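Local coordinates for alpha-fucosidase (Bifidobacterium bifidum, PDB 2EAB), which probably hydrolyses terminal alpha-1,2-linked L-fucose from glycans, as the calcium-binding catalytic domain of a larger, probably membrane-attached bifidobacterial protein, at residues Leu79-Pro84 and Gly233-Asn238. Residues are numbered along the deposited sequence; the frame is centred on the assembly and turned at random.
Sequences LWTGGP and GALGNN
T81 and G82 run beside N237 and N238, the CA atoms of T81 and N237 lying 6.1 Å apart. No backbone-to-backbone hydrogen bond spans this gap; two asparagine side chains bridge it. The G82 amide N donates to N237 OD1 at 2.8 Å, nearly straight at 173°, although the donor stands above the plane of that side-chain carbonyl. N238 ND2 uses both hydrogens, reaching G82 O at 2.9 Å and W80 O at 3.1 Å. Each acceptor offers an in-plane lone pair and lies in or near the N238 amide plane; with OD1 held by L240 N, this would fix the amide's rotation. The W80 bond is more bent, at 148°, and W80 O also bonds Y490 OH. The contact joins the end of strand 228-235 and the turn after it, in the family 65-type N-terminal domain, to the loop following strand 69-76, where the W80 side chain lies about 4 Å from that of L393, a calcium-site residue. L235 CD1, anti to CA (chi2 -178°), meets W80 O and lies 4.0 Å from T81 CG2. L235 CD2 touches L79 CD1 at 4.1 Å. The side chains of T81 and N237 cross at about a right angle, T81 CB 3.4 Å from N237 OD1, while T81 OG1 bonds D407 O and N135 N.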
loop_
_atom_site.group_PDB
_atom_site.type_symbol
_atom_site.label_atom_id
_atom_site.label_comp_id
_atom_site.label_asym_id
_atom_site.label_seq_id
_atom_site.Cartn_x
_atom_site.Cartn_y
_atom_site.Cartn_z
ATOM N N LEU A 79 -8.444 9.976 -12.719
ATOM C CA LEU A 79 -8.148 10.243 -14.128
ATOM C C LEU A 79 -7.493 9.014 -14.745
ATOM O O LEU A 79 -6.270 8.898 -14.831
ATOM C CB LEU A 79 -7.300 11.505 -14.310
ATOM C CG LEU A 79 -7.334 12.053 -15.745
ATOM C CD1 LEU A 79 -8.685 12.694 -16.065
ATOM C CD2 LEU A 79 -6.219 13.043 -15.972
ATOM N N TRP A 80 -8.361 8.097 -15.164
ATOM C CA TRP A 80 -7.999 6.771 -15.630
ATOM C C TRP A 80 -8.580 6.532 -17.021
ATOM O O TRP A 80 -9.784 6.685 -17.223
ATOM C CB TRP A 80 -8.604 5.738 -14.671
ATOM C CG TRP A 80 -7.688 5.218 -13.608
ATOM C CD1 TRP A 80 -7.472 5.724 -12.353
ATOM C CD2 TRP A 80 -6.894 4.042 -13.710
ATOM N NE1 TRP A 80 -6.571 4.921 -11.676
ATOM C CE2 TRP A 80 -6.204 3.882 -12.492
ATOM C CE3 TRP A 80 -6.707 3.094 -14.725
ATOM C CZ2 TRP A 80 -5.324 2.817 -12.268
ATOM C CZ3 TRP A 80 -5.841 2.042 -14.506
ATOM C CH2 TRP A 80 -5.157 1.914 -13.287
ATOM N N THR A 81 -7.727 6.163 -17.972
ATOM C CA THR A 81 -8.210 5.647 -19.250
ATOM C C THR A 81 -8.609 4.175 -19.084
ATOM O O THR A 81 -8.388 3.580 -18.032
ATOM C CB THR A 81 -7.156 5.778 -20.363
ATOM O OG1 THR A 81 -5.963 5.105 -19.956
ATOM C CG2 THR A 81 -6.846 7.241 -20.676
ATOM N N GLY A 82 -9.196 3.600 -20.131
ATOM C CA GLY A 82 -9.691 2.229 -20.111
ATOM C C GLY A 82 -11.151 2.135 -19.707
ATOM O O GLY A 82 -11.829 3.146 -19.506
ATOM N N GLY A 83 -11.643 0.906 -19.598
ATOM C CA GLY A 83 -12.979 0.671 -19.070
ATOM C C GLY A 83 -14.084 0.860 -20.091
ATOM O O GLY A 83 -13.830 0.976 -21.293
ATOM N N PRO A 84 -15.342 0.901 -19.626
ATOM C CA PRO A 84 -16.453 1.029 -20.557
ATOM C C PRO A 84 -16.314 2.310 -21.378
ATOM O O PRO A 84 -15.921 3.353 -20.853
ATOM C CB PRO A 84 -17.685 1.067 -19.644
ATOM C CG PRO A 84 -17.167 1.434 -18.304
ATOM C CD PRO A 84 -15.791 0.864 -18.226
ATOM N N GLY A 233 -12.788 19.026 -20.394
ATOM C CA GLY A 233 -12.883 18.256 -21.622
ATOM C C GLY A 233 -13.258 16.826 -21.307
ATOM O O GLY A 233 -13.766 16.539 -20.218
ATOM N N ALA A 234 -13.009 15.933 -22.257
ATOM C CA ALA A 234 -13.240 14.507 -22.060
ATOM C C ALA A 234 -12.025 13.745 -22.557
ATOM O O ALA A 234 -11.385 14.153 -23.531
ATOM C CB ALA A 234 -14.493 14.052 -22.799
ATOM N N LEU A 235 -11.691 12.649 -21.881
ATOM C CA LEU A 235 -10.610 11.796 -22.358
ATOM C C LEU A 235 -11.002 11.198 -23.697
ATOM O O LEU A 235 -12.123 10.725 -23.868
ATOM C CB LEU A 235 -10.278 10.686 -21.360
ATOM C CG LEU A 235 -9.738 11.140 -20.000
ATOM C CD1 LEU A 235 -9.423 9.928 -19.142
ATOM C CD2 LEU A 235 -8.517 12.042 -20.139
ATOM N N GLY A 236 -10.074 11.218 -24.648
ATOM C CA GLY A 236 -10.314 10.631 -25.961
ATOM C C GLY A 236 -10.488 9.124 -25.909
ATOM O O GLY A 236 -11.263 8.553 -26.674
ATOM N N ASN A 237 -9.781 8.474 -24.989
ATOM C CA ASN A 237 -9.805 7.019 -24.928
ATOM C C ASN A 237 -11.160 6.443 -24.509
ATOM O O ASN A 237 -11.577 5.419 -25.038
ATOM C CB ASN A 237 -8.656 6.508 -24.045
ATOM C CG ASN A 237 -8.906 5.126 -23.481
ATOM O OD1 ASN A 237 -9.680 4.970 -22.535
ATOM N ND2 ASN A 237 -8.231 4.126 -24.030
ATOM N N ASN A 238 -11.852 7.102 -23.580
ATOM C CA ASN A 238 -13.061 6.512 -22.991
ATOM C C ASN A 238 -14.199 7.483 -22.668
ATOM O O ASN A 238 -15.204 7.077 -22.075
ATOM C CB ASN A 238 -12.706 5.730 -21.719
ATOM C CG ASN A 238 -12.146 6.622 -20.625
ATOM O OD1 ASN A 238 -12.123 7.850 -20.751
ATOM N ND2 ASN A 238 -11.672 6.006 -19.547
#